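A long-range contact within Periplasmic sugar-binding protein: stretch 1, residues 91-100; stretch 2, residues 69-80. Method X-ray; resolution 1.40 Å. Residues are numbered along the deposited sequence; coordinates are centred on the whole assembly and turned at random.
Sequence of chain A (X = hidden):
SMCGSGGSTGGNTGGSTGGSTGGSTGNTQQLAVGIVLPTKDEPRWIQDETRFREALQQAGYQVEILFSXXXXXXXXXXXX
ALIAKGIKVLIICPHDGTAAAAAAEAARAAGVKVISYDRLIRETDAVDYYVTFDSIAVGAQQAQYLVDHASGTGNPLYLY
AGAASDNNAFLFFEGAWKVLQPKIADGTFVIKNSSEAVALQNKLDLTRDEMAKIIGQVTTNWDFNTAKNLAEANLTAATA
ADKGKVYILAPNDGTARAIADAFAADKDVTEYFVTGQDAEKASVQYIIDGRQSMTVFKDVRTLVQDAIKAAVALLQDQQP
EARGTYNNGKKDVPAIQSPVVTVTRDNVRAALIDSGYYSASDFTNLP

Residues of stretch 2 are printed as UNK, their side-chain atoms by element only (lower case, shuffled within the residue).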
ATOM      1  N   ILE A  91       7.229  -3.178  16.921  1.00  8.39           N
ATOM      2  CA  ILE A  91       6.416  -3.284  15.699  1.00  8.40           C
ATOM      3  C   ILE A  91       6.644  -1.976  14.947  1.00  8.42           C
ATOM      4  O   ILE A  91       6.345  -0.891  15.464  1.00  9.74           O
ATOM      5  CB  ILE A  91       4.930  -3.447  16.047  1.00  8.51           C
ATOM      6  CG1 ILE A  91       4.686  -4.771  16.794  1.00 10.36           C
ATOM      7  CG2 ILE A  91       4.071  -3.349  14.794  1.00 10.16           C
ATOM      8  CD1 ILE A  91       3.385  -4.765  17.575  1.00  9.36           C
ATOM      9  N   ILE A  92       7.202  -2.070  13.744  1.00  8.65           N
ATOM     10  CA  ILE A  92       7.647  -0.871  13.026  1.00  8.18           C
ATOM     11  C   ILE A  92       7.305  -0.903  11.536  1.00  9.09           C
ATOM     12  O   ILE A  92       7.688  -1.841  10.831  1.00  8.03           O
ATOM     13  CB  ILE A  92       9.168  -0.598  13.216  1.00 10.24           C
ATOM     14  CG1 ILE A  92       9.595   0.628  12.394  1.00  9.94           C
ATOM     15  CG2 ILE A  92      10.027  -1.828  12.900  1.00  8.72           C
ATOM     16  CD1 ILE A  92      10.948   1.171  12.809  1.00 11.44           C
ATOM     17  N   CYS A  93       6.592   0.142  11.101  1.00  8.99           N
ATOM     18  CA  CYS A  93       6.374   0.402   9.704  1.00  7.37           C
ATOM     19  C   CYS A  93       7.323   1.525   9.275  1.00  9.12           C
ATOM     20  O   CYS A  93       7.141   2.666   9.683  1.00  9.72           O
ATOM     21  CB  CYS A  93       4.932   0.767   9.433  1.00  9.25           C
ATOM     22  SG  CYS A  93       4.666   1.180   7.717  1.00 10.27           S
ATOM     23  N   PRO A  94       8.333   1.190   8.434  1.00  8.45           N
ATOM     24  CA  PRO A  94       9.317   2.173   8.101  1.00  8.18           C
ATOM     25  C   PRO A  94       8.822   3.228   7.151  1.00  8.14           C
ATOM     26  O   PRO A  94       8.046   2.951   6.232  1.00  8.76           O
ATOM     27  CB  PRO A  94      10.430   1.358   7.419  1.00  9.79           C
ATOM     28  CG  PRO A  94       9.743   0.157   6.883  1.00  8.39           C
ATOM     29  CD  PRO A  94       8.746  -0.150   7.968  1.00  8.97           C
ATOM     30  N   HIS A  95       9.309   4.441   7.353  1.00  8.30           N
ATOM     31  CA  HIS A  95       9.126   5.451   6.320  1.00 11.59           C
ATOM     32  C   HIS A  95       9.905   5.132   5.049  1.00 10.61           C
ATOM     33  O   HIS A  95       9.363   5.135   3.941  1.00 10.55           O
ATOM     34  CB  HIS A  95       9.535   6.815   6.804  1.00 12.48           C
ATOM     35  CG  HIS A  95       9.447   7.817   5.715  1.00 22.97           C
ATOM     36  ND1 HIS A  95       8.256   8.091   5.083  1.00 20.14           N
ATOM     37  CD2 HIS A  95      10.403   8.495   5.048  1.00 20.48           C
ATOM     38  CE1 HIS A  95       8.473   8.950   4.109  1.00 21.92           C
ATOM     39  NE2 HIS A  95       9.767   9.227   4.080  1.00 18.97           N
ATOM     40  N   ASP A  96      11.174   4.807   5.238  1.00  9.90           N
ATOM     41  CA  ASP A  96      12.062   4.460   4.146  1.00  9.38           C
ATOM     42  C   ASP A  96      12.668   3.112   4.488  1.00  8.83           C
ATOM     43  O   ASP A  96      13.374   2.987   5.467  1.00 10.29           O
ATOM     44  CB  ASP A  96      13.138   5.532   3.962  1.00 10.34           C
ATOM     45  CG  ASP A  96      14.104   5.214   2.835  1.00 13.65           C
ATOM     46  OD1 ASP A  96      14.573   4.054   2.687  1.00 14.34           O
ATOM     47  OD2 ASP A  96      14.421   6.143   2.090  1.00 20.08           O
ATOM     48  N   GLY A  97      12.366   2.099   3.693  1.00  9.88           N
ATOM     49  CA  GLY A  97      12.665   0.725   4.113  1.00 10.47           C
ATOM     50  C   GLY A  97      14.149   0.460   4.290  1.00  9.51           C
ATOM     51  O   GLY A  97      14.576  -0.112   5.263  1.00 11.09           O
ATOM     52  N   THR A  98      14.943   0.910   3.323  1.00 10.76           N
ATOM     53  CA  THR A  98      16.377   0.716   3.394  1.00 11.67           C
ATOM     54  C   THR A  98      16.984   1.557   4.495  1.00 11.74           C
ATOM     55  O   THR A  98      17.835   1.063   5.256  1.00 13.45           O
ATOM     56  CB  THR A  98      17.039   1.015   2.058  1.00 14.96           C
ATOM     57  OG1 THR A  98      16.593   0.040   1.117  1.00 16.52           O
ATOM     58  CG2 THR A  98      18.563   0.913   2.172  1.00 18.19           C
ATOM     59  N   ALA A  99      16.549   2.808   4.594  1.00  9.21           N
ATOM     60  CA  ALA A  99      17.092   3.704   5.620  1.00 11.49           C
ATOM     61  C   ALA A  99      16.843   3.225   7.032  1.00 10.45           C
ATOM     62  O   ALA A  99      17.596   3.560   7.932  1.00 12.58           O
ATOM     63  CB  ALA A  99      16.526   5.093   5.495  1.00 11.12           C
ATOM     64  N   ALA A 100      15.782   2.443   7.218  1.00  9.40           N
ATOM     65  CA  ALA A 100      15.410   1.921   8.546  1.00  9.42           C
ATOM     66  C   ALA A 100      16.327   0.798   9.041  1.00  8.16           C
ATOM     67  O   ALA A 100      16.172   0.308  10.174  1.00 10.21           O
ATOM     68  CB  ALA A 100      13.967   1.420   8.493  1.00 10.11           C
ATOM     69  N   UNK A  69       6.816  11.073  11.433  1.00 12.05           N
ATOM     70  CA  UNK A  69       6.686  12.318  10.656  1.00 14.11           C
ATOM     71  C   UNK A  69       7.421  12.309   9.333  1.00 10.16           C
ATOM     72  O   UNK A  69       7.954  13.323   8.867  1.00 13.05           O
ATOM     73  n   UNK A  69       6.638  15.627  13.584  1.00 37.79           N
ATOM     74  c   UNK A  69       7.152  13.475  11.484  1.00 13.72           C
ATOM     75  o   UNK A  69       7.904  14.034  14.519  1.00 67.43           O
ATOM     76  c   UNK A  69       7.044  14.385  13.711  1.00 41.06           C
ATOM     77  c   UNK A  69       6.435  13.430  12.798  1.00 23.46           C
ATOM     78  N   UNK A  70       7.455  11.135   8.741  1.00 11.08           N
ATOM     79  CA  UNK A  70       8.063  10.954   7.440  1.00 12.55           C
ATOM     80  C   UNK A  70       9.555  11.160   7.441  1.00 10.21           C
ATOM     81  O   UNK A  70      10.116  11.507   6.413  1.00 11.31           O
ATOM     82  N   UNK A  71      10.184  10.970   8.607  1.00 10.11           N
ATOM     83  CA  UNK A  71      11.623  11.163   8.780  1.00 11.37           C
ATOM     84  C   UNK A  71      12.302   9.903   9.281  1.00 10.40           C
ATOM     85  O   UNK A  71      12.011   9.436  10.387  1.00 11.28           O
ATOM     86  o   UNK A  71      13.248  12.282  10.171  1.00 12.78           O
ATOM     87  c   UNK A  71      11.890  12.271   9.787  1.00 12.72           C
ATOM     88  N   UNK A  72      13.280   9.410   8.520  1.00 11.20           N
ATOM     89  CA  UNK A  72      14.039   8.243   8.981  1.00 11.77           C
ATOM     90  C   UNK A  72      14.849   8.567  10.230  1.00 11.00           C
ATOM     91  O   UNK A  72      15.055   7.710  11.099  1.00 10.99           O
ATOM     92  o   UNK A  72      14.294   7.260   6.805  1.00 15.84           O
ATOM     93  c   UNK A  72      14.989   7.727   7.926  1.00 12.44           C
ATOM     94  N   UNK A  73      15.303   9.808  10.343  1.00 12.55           N
ATOM     95  CA  UNK A  73      16.066  10.171  11.515  1.00 12.31           C
ATOM     96  C   UNK A  73      15.171  10.189  12.757  1.00 13.47           C
ATOM     97  O   UNK A  73      15.574   9.725  13.839  1.00 12.66           O
ATOM     98  c   UNK A  73      16.750  11.521  11.309  1.00 14.86           C
ATOM     99  N   UNK A  74      13.957  10.704  12.608  1.00 11.20           N
ATOM    100  CA  UNK A  74      13.029  10.709  13.747  1.00 11.67           C
ATOM    101  C   UNK A  74      12.601   9.281  14.078  1.00  9.00           C
ATOM    102  O   UNK A  74      12.460   8.917  15.227  1.00 10.12           O
ATOM    103  n   UNK A  74       9.336  13.421  16.769  1.00 20.74           N
ATOM    104  c   UNK A  74      10.800  11.596  14.604  1.00 12.61           C
ATOM    105  c   UNK A  74      11.803  11.564  13.467  1.00  9.78           C
ATOM    106  c   UNK A  74      10.406  12.438  16.998  1.00 14.74           C
ATOM    107  c   UNK A  74      11.367  12.269  15.834  1.00 12.55           C
ATOM    108  N   UNK A  75      12.378   8.480  13.047  1.00  8.30           N
ATOM    109  CA  UNK A  75      12.060   7.074  13.240  1.00 10.34           C
ATOM    110  C   UNK A  75      13.095   6.356  14.117  1.00  9.01           C
ATOM    111  O   UNK A  75      12.766   5.653  15.057  1.00  9.72           O
ATOM    112  o   UNK A  75      10.677   4.593   9.788  1.00 11.81           O
ATOM    113  c   UNK A  75      11.756   4.498  10.419  1.00 10.41           C
ATOM    114  c   UNK A  75      11.764   4.948  11.854  1.00 10.21           C
ATOM    115  o   UNK A  75      12.851   4.133   9.907  1.00 12.84           O
ATOM    116  c   UNK A  75      11.955   6.444  11.862  1.00  9.59           C
ATOM    117  N   UNK A  76      14.354   6.614  13.819  1.00 10.38           N
ATOM    118  CA  UNK A  76      15.418   6.001  14.571  1.00 13.25           C
ATOM    119  C   UNK A  76      15.383   6.493  16.018  1.00  9.42           C
ATOM    120  O   UNK A  76      15.552   5.681  16.935  1.00 10.23           O
ATOM    121  c   UNK A  76      20.234   4.599  14.437  1.00 29.67           C
ATOM    122  n   UNK A  76      20.406   4.768  15.898  1.00 47.99           N
ATOM    123  c   UNK A  76      19.219   5.632  13.965  1.00 22.39           C
ATOM    124  c   UNK A  76      17.883   5.443  14.629  1.00 15.98           C
ATOM    125  c   UNK A  76      16.793   6.241  13.936  1.00 13.34           C
ATOM    126  N   UNK A  77      15.169   7.790  16.215  1.00 10.89           N
ATOM    127  CA  UNK A  77      14.986   8.343  17.551  1.00 10.66           C
ATOM    128  C   UNK A  77      13.855   7.636  18.290  1.00 10.34           C
ATOM    129  O   UNK A  77      14.004   7.250  19.449  1.00 11.28           O
ATOM    130  o   UNK A  77      14.774  12.570  17.835  1.00 39.40           O
ATOM    131  c   UNK A  77      15.858  10.663  16.911  1.00 20.16           C
ATOM    132  o   UNK A  77      16.902  12.760  17.331  1.00 35.03           O
ATOM    133  c   UNK A  77      15.844  12.099  17.394  1.00 26.44           C
ATOM    134  c   UNK A  77      14.707   9.846  17.476  1.00 13.58           C
ATOM    135  N   UNK A  78      12.724   7.471  17.611  1.00 10.71           N
ATOM    136  CA  UNK A  78      11.581   6.805  18.192  1.00 10.68           C
ATOM    137  C   UNK A  78      11.973   5.425  18.693  1.00 11.80           C
ATOM    138  O   UNK A  78      11.608   5.016  19.811  1.00 11.01           O
ATOM    139  c   UNK A  78       9.705   7.974  16.912  1.00 11.20           C
ATOM    140  o   UNK A  78       9.026   8.090  15.860  1.00 15.16           O
ATOM    141  n   UNK A  78       9.743   8.903  17.843  1.00 11.11           N
ATOM    142  c   UNK A  78      10.449   6.680  17.168  1.00 12.13           C
ATOM    143  N   UNK A  79      12.684   4.688  17.847  1.00  9.17           N
ATOM    144  CA  UNK A  79      13.142   3.357  18.247  1.00 11.05           C
ATOM    145  C   UNK A  79      14.044   3.466  19.475  1.00 12.76           C
ATOM    146  O   UNK A  79      13.913   2.695  20.422  1.00 12.17           O
ATOM    147  c   UNK A  79      14.490   1.330  17.514  1.00 13.27           C
ATOM    148  c   UNK A  79      13.829   2.630  17.084  1.00  9.76           C
ATOM    149  c   UNK A  79      12.792   2.328  16.018  1.00 11.48           C
ATOM    150  N   UNK A  80      14.972   4.423  19.456  1.00 11.47           N
ATOM    151  CA  UNK A  80      15.894   4.547  20.581  1.00 13.15           C
ATOM    152  C   UNK A  80      15.159   4.877  21.892  1.00 10.70           C
ATOM    153  O   UNK A  80      15.503   4.349  22.966  1.00 13.05           O
ATOM    154  o   UNK A  80      19.902   5.756  18.056  1.00 32.20           O
ATOM    155  c   UNK A  80      16.998   5.549  20.261  1.00 15.35           C
ATOM    156  c   UNK A  80      17.882   5.077  19.102  1.00 17.12           C
ATOM    157  o   UNK A  80      18.420   7.315  18.524  1.00 27.60           O
ATOM    158  c   UNK A  80      18.797   6.131  18.529  1.00 29.63           C
TER
HETATM  159  O   HOH W   1      13.064   4.940   7.351  1.00 12.19           O
HETATM  160  O   HOH W   2       8.314   4.977  10.976  1.00 12.27           O

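Position 69 carries three carbons in a row, the third bearing one oxygen and one nitrogen, and it points away from stretch 1: Gln69. Position 70 has no side-chain atoms, and its bare CA lies over the face of the His95 ring, 3.8 Å from the ring centroid and 13° off the normal, a CH-pi contact. It is Gly70, and its phi of 67° by itself favours glycine.

Position 71 holds one carbon and one oxygen and turns away from stretch 1. It is Ser71, the N-cap of the helix that follows: its OG accepts from the backbone N of position 74 at 3.0 Å. The rule is a familiar one, a short hydroxyl side chain satisfying an amide that has no helical carbonyl before it.

Position 72 again shows one carbon and one oxygen, but here the oxygen looks into the contact: it lies 3.4 Å from Ala99 CB and 3.5 Å from Asp96 CB, near the plane of the His95 ring at its edge. It is Ser72, and its OG donates to water 1 at 2.7 Å.

Position 73 has a single carbon, out of reach of stretch 1: Ala73. Position 74 is a row of four carbons ending in nitrogen, Lys74; it leaves stretch 1 alone, its NZ donating to Gln69 OE1 at 2.7 Å.

Position 75 has three carbons, the third carrying two oxygens, and points toward stretch 1 in an extended t, t conformation. One oxygen lies 2.8 Å from His95 N, the other 3.3 Å from Ala100 CB. With two oxygens and no nitrogen, the side chain is Glu75. OE2 accepts the hydrogen bond from His95 N at a nearly straight 165°, while the CG of Glu75 rests 4.0 Å from Ile92 CD1.

Position 76, four carbons in a row ending in nitrogen, has an end that leads away from stretch 1: Lys76. Position 77, three carbons with two oxygens on the third, is out of reach: Glu77. Position 78 has two carbons, the second bearing one oxygen and one nitrogen, and is buried but without contact here: Asn78.

Position 79 points toward stretch 1 with one carbon branching into two more, one of which lies 3.9 Å from Ile92 CD1: Val79, the close atom being CG2. Position 80, three carbons with two oxygens on the third, is Glu80, which bridges back to Lys76, OE2 to NZ at 2.4 Å.

The contact is a helix start docked on the loop after a strand. Positions 72, 75 and 79 recur at helical spacing, so one side of the helix supplies a hydroxyl, a carboxylate and an apolar branch in turn. Buried Glu75 is the polar anchor. Besides His95 N, OE2 receives water 2, which also donates to Cys93 O at 2.9 Å; OE1 receives water 1, which accepts from Ser72 OG and, at 2.8 Å, from Asp96 N. Two waters thus complete the carboxylate's links to the loop, while Val79 and Gly70 pack against Ile92 and His95.

Stretch 2 (69-80) QGSSAKEKENVE
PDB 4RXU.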